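Local coordinates for glutamine synthetase (Helicobacter pylori, PDB 5ZLI), which is a glutamine synthetase of the I-beta type, a twelve-subunit enzyme whose chains join a beta-Grasp domain to a larger catalytic domain, at residues G189-R203 with V219-V231. Sequence-based numbering, arbitrary orientation.
Sequences GYMPVPPTDTMMDIR and VVHHEVAQAQGEV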
# COMPACT_ATOMS: atom_id res chain seq x y z
N GLY B 189 -7.08 -36.27 15.60
CA GLY B 189 -6.63 -35.73 16.88
C GLY B 189 -6.50 -36.71 18.02
O GLY B 189 -6.14 -36.32 19.14
N TYR B 190 -6.79 -37.99 17.78
CA TYR B 190 -6.81 -39.00 18.82
C TYR B 190 -5.70 -40.06 18.63
O TYR B 190 -5.85 -40.98 17.80
CB TYR B 190 -8.19 -39.63 18.85
CG TYR B 190 -8.50 -40.56 20.01
CD1 TYR B 190 -8.01 -41.86 20.04
CD2 TYR B 190 -9.31 -40.13 21.05
CE1 TYR B 190 -8.32 -42.71 21.09
CE2 TYR B 190 -9.62 -40.98 22.10
CZ TYR B 190 -9.12 -42.26 22.11
OH TYR B 190 -9.42 -43.09 23.15
N MET B 191 -4.59 -39.94 19.37
CA MET B 191 -4.31 -38.80 20.24
C MET B 191 -2.85 -38.36 20.03
O MET B 191 -2.01 -38.57 20.90
CB MET B 191 -4.51 -39.18 21.70
CG MET B 191 -5.73 -40.00 21.95
SD MET B 191 -5.85 -40.31 23.71
CE MET B 191 -6.29 -42.04 23.74
N PRO B 192 -2.52 -37.80 18.88
CA PRO B 192 -1.13 -37.47 18.63
C PRO B 192 -0.60 -36.63 19.76
O PRO B 192 -1.35 -35.88 20.40
CB PRO B 192 -1.17 -36.70 17.30
CG PRO B 192 -2.37 -37.23 16.64
CD PRO B 192 -3.36 -37.45 17.72
N VAL B 193 0.68 -36.80 20.03
CA VAL B 193 1.38 -36.05 21.07
C VAL B 193 1.72 -34.69 20.50
O VAL B 193 1.64 -34.50 19.27
CB VAL B 193 2.65 -36.79 21.56
CG1 VAL B 193 2.30 -37.97 22.47
CG2 VAL B 193 3.54 -37.22 20.34
N PRO B 194 2.04 -33.71 21.33
CA PRO B 194 2.56 -32.41 20.88
C PRO B 194 3.88 -32.60 20.16
O PRO B 194 4.54 -33.59 20.39
CB PRO B 194 2.72 -31.63 22.18
CG PRO B 194 1.70 -32.27 23.12
CD PRO B 194 1.68 -33.71 22.76
N PRO B 195 4.26 -31.65 19.30
CA PRO B 195 3.63 -30.34 19.06
C PRO B 195 2.42 -30.37 18.13
O PRO B 195 1.77 -29.34 17.93
CB PRO B 195 4.76 -29.51 18.44
CG PRO B 195 5.91 -30.51 18.18
CD PRO B 195 5.39 -31.88 18.38
N THR B 196 2.13 -31.56 17.58
CA THR B 196 0.89 -31.75 16.83
C THR B 196 -0.31 -31.44 17.72
O THR B 196 -1.34 -30.93 17.25
CB THR B 196 0.83 -33.19 16.31
OG1 THR B 196 1.99 -33.45 15.51
CG2 THR B 196 -0.44 -33.43 15.49
N ASP B 197 -0.21 -31.80 18.99
CA ASP B 197 -1.20 -31.45 20.00
C ASP B 197 -0.83 -30.09 20.59
O ASP B 197 0.14 -29.97 21.35
CB ASP B 197 -1.27 -32.55 21.05
CG ASP B 197 -2.09 -32.16 22.27
OD1 ASP B 197 -3.08 -31.40 22.13
OD2 ASP B 197 -1.74 -32.66 23.36
N THR B 198 -1.60 -29.07 20.24
CA THR B 198 -1.33 -27.74 20.74
C THR B 198 -2.03 -27.43 22.04
O THR B 198 -1.72 -26.41 22.64
CB THR B 198 -1.81 -26.69 19.77
OG1 THR B 198 -3.25 -26.68 19.81
CG2 THR B 198 -1.32 -27.00 18.37
N MET B 199 -2.98 -28.26 22.47
CA MET B 199 -3.85 -27.89 23.58
C MET B 199 -3.44 -28.54 24.89
O MET B 199 -4.24 -28.59 25.82
CB MET B 199 -5.30 -28.26 23.27
CG MET B 199 -5.77 -27.89 21.89
SD MET B 199 -6.04 -26.12 21.72
CE MET B 199 -6.85 -26.07 20.11
N MET B 200 -2.22 -29.04 24.97
CA MET B 200 -1.84 -29.83 26.13
C MET B 200 -1.78 -28.95 27.37
O MET B 200 -2.15 -29.39 28.47
CB MET B 200 -0.51 -30.54 25.85
CG MET B 200 0.01 -31.45 26.93
SD MET B 200 1.60 -30.83 27.53
CE MET B 200 2.86 -31.76 26.63
N ASP B 201 -1.30 -27.71 27.23
CA ASP B 201 -1.25 -26.80 28.39
C ASP B 201 -2.58 -26.11 28.61
O ASP B 201 -2.88 -25.67 29.72
CB ASP B 201 -0.15 -25.76 28.22
CG ASP B 201 1.24 -26.38 28.30
OD1 ASP B 201 1.35 -27.56 28.73
OD2 ASP B 201 2.22 -25.68 27.94
N ILE B 202 -3.35 -25.95 27.54
CA ILE B 202 -4.68 -25.39 27.66
C ILE B 202 -5.60 -26.39 28.35
O ILE B 202 -6.35 -26.05 29.28
CB ILE B 202 -5.18 -25.01 26.26
CG1 ILE B 202 -4.82 -23.56 25.91
CG2 ILE B 202 -6.68 -25.20 26.15
CD1 ILE B 202 -5.72 -22.51 26.49
N ARG B 203 -5.55 -27.65 27.92
CA ARG B 203 -6.37 -28.68 28.55
C ARG B 203 -5.94 -28.87 29.99
O ARG B 203 -6.78 -28.93 30.91
CB ARG B 203 -6.27 -29.99 27.74
CG ARG B 203 -6.92 -29.86 26.34
CD ARG B 203 -7.12 -31.17 25.58
NE ARG B 203 -5.95 -32.03 25.63
CZ ARG B 203 -5.08 -32.19 24.63
NH1 ARG B 203 -5.29 -31.60 23.47
NH2 ARG B 203 -4.03 -32.98 24.79
N VAL B 219 -9.78 -37.95 33.43
CA VAL B 219 -9.02 -38.08 32.19
C VAL B 219 -9.08 -36.77 31.42
O VAL B 219 -10.06 -36.02 31.51
CB VAL B 219 -9.55 -39.25 31.34
CG1 VAL B 219 -10.90 -38.91 30.74
CG2 VAL B 219 -8.58 -39.61 30.24
N VAL B 220 -8.02 -36.47 30.68
CA VAL B 220 -8.03 -35.33 29.78
C VAL B 220 -7.17 -35.64 28.56
O VAL B 220 -5.96 -35.86 28.68
CB VAL B 220 -7.59 -34.06 30.51
CG1 VAL B 220 -6.20 -34.20 31.01
CG2 VAL B 220 -7.68 -32.86 29.60
N HIS B 221 -7.78 -35.60 27.36
CA HIS B 221 -7.06 -35.94 26.14
C HIS B 221 -7.53 -35.01 25.05
O HIS B 221 -8.59 -34.40 25.14
CB HIS B 221 -7.28 -37.42 25.69
CG HIS B 221 -8.72 -37.83 25.47
ND1 HIS B 221 -9.36 -37.67 24.25
CD2 HIS B 221 -9.65 -38.35 26.31
CE1 HIS B 221 -10.61 -38.10 24.35
NE2 HIS B 221 -10.81 -38.50 25.59
N HIS B 222 -6.70 -34.88 24.03
CA HIS B 222 -7.21 -34.42 22.75
C HIS B 222 -8.29 -35.38 22.25
O HIS B 222 -8.28 -36.57 22.54
CB HIS B 222 -6.06 -34.34 21.75
CG HIS B 222 -6.24 -33.30 20.70
ND1 HIS B 222 -5.62 -32.07 20.76
CD2 HIS B 222 -6.99 -33.29 19.58
CE1 HIS B 222 -5.96 -31.35 19.70
NE2 HIS B 222 -6.80 -32.07 18.97
N GLU B 223 -9.24 -34.87 21.47
CA GLU B 223 -10.24 -35.74 20.84
C GLU B 223 -10.01 -35.89 19.34
O GLU B 223 -9.04 -35.37 18.79
CB GLU B 223 -11.64 -35.21 21.13
CG GLU B 223 -12.47 -36.09 22.06
CD GLU B 223 -12.80 -37.45 21.43
OE1 GLU B 223 -12.66 -38.49 22.12
OE2 GLU B 223 -13.25 -37.47 20.25
N VAL B 224 -10.95 -36.57 18.67
CA VAL B 224 -10.74 -37.07 17.30
C VAL B 224 -10.74 -35.93 16.27
O VAL B 224 -9.97 -35.97 15.30
CB VAL B 224 -11.79 -38.14 16.94
CG1 VAL B 224 -11.76 -38.42 15.46
CG2 VAL B 224 -11.57 -39.39 17.75
N ALA B 225 -11.64 -34.97 16.40
CA ALA B 225 -11.65 -33.84 15.48
C ALA B 225 -10.50 -32.88 15.80
O ALA B 225 -9.84 -32.97 16.83
CB ALA B 225 -12.98 -33.10 15.55
N GLN B 226 -10.28 -31.93 14.89
CA GLN B 226 -9.00 -31.23 14.82
C GLN B 226 -8.76 -30.33 16.04
O GLN B 226 -7.63 -30.27 16.54
CB GLN B 226 -8.93 -30.45 13.52
CG GLN B 226 -9.12 -31.35 12.35
CD GLN B 226 -8.98 -30.64 11.05
OE1 GLN B 226 -7.92 -30.12 10.72
NE2 GLN B 226 -10.06 -30.60 10.29
N ALA B 227 -9.75 -29.58 16.52
CA ALA B 227 -9.48 -28.71 17.68
C ALA B 227 -10.23 -29.18 18.92
O ALA B 227 -10.54 -28.39 19.81
CB ALA B 227 -9.82 -27.25 17.39
N GLN B 228 -10.50 -30.47 18.98
CA GLN B 228 -11.46 -31.01 19.91
C GLN B 228 -10.74 -31.52 21.15
O GLN B 228 -9.56 -31.88 21.13
CB GLN B 228 -12.24 -32.14 19.24
CG GLN B 228 -13.66 -32.24 19.72
CD GLN B 228 -14.39 -33.40 19.14
OE1 GLN B 228 -13.80 -34.29 18.54
NE2 GLN B 228 -15.69 -33.43 19.36
N GLY B 229 -11.50 -31.57 22.25
CA GLY B 229 -10.95 -31.93 23.54
C GLY B 229 -12.06 -32.46 24.43
O GLY B 229 -13.24 -32.41 24.06
N GLU B 230 -11.67 -32.95 25.60
CA GLU B 230 -12.62 -33.59 26.49
C GLU B 230 -11.97 -33.71 27.88
O GLU B 230 -10.77 -33.95 27.99
CB GLU B 230 -12.98 -34.98 25.94
CG GLU B 230 -14.31 -35.64 26.35
CD GLU B 230 -14.37 -37.10 25.86
OE1 GLU B 230 -15.43 -37.76 25.91
OE2 GLU B 230 -13.31 -37.57 25.37
N VAL B 231 -12.79 -33.59 28.92
CA VAL B 231 -12.36 -33.83 30.29
C VAL B 231 -13.40 -34.73 30.96
O VAL B 231 -14.61 -34.47 30.86
CB VAL B 231 -12.17 -32.53 31.09
CG1 VAL B 231 -11.75 -32.84 32.54
CG2 VAL B 231 -11.14 -31.63 30.42
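His-222 ND1 donates to Asp-197 OD1 over 3.0 Å, meeting the carboxylate from above its plane, with ring and carboxylate planes 85° apart. At the other end of the ring, NE2 bonds in the ring plane to Gln-226 O, so both nitrogens have partners and the ring's rotation is fixed. Arg-203 lies across this histidine at about a right angle. One face of its guanidinium lies over the peptide between His-221 and His-222, with His-222 N over the centre of the group, while CB packs on Val-220 CG2. A bend at chi3 (-45°) turns the guanidinium back toward Asp-197, which it grips end-on: NH1 to OD1 at 2.6 Å and NH2 to OD2 at 2.7 Å, a buried salt bridge. OD1 also accepts from Met-199 N, closing an Asx turn just before the helix, so one carboxylate oxygen gathers three donors.

Beyond this cluster, Gly-189 N donates to Val-224 O (2.9 Å), joining the loop to the turn after strand 217-222. Tyr-190 presents its edge to the face of His-221 in an offset edge-to-face pair, planes at 79°, and sets CB against Val-224 CG2 at 3.6 Å. Met-191, following a cis peptide bond, lays SD beside His-221 CB. The Tyr-190 hydroxyl bonds to Asp-60 N of a second subunit.

The contact thus pins the loop leading into helix 200-212 onto the hairpin of strands 217-222 and 228-237, whose connection includes a type I turn, Ala-225 to Gln-228. Strand 133-145 flanks 228-237 in the same sheet, Val-207 of the helix covers Val-220, and a strand of the second subunit extends the sheet past Val-219 and Val-220.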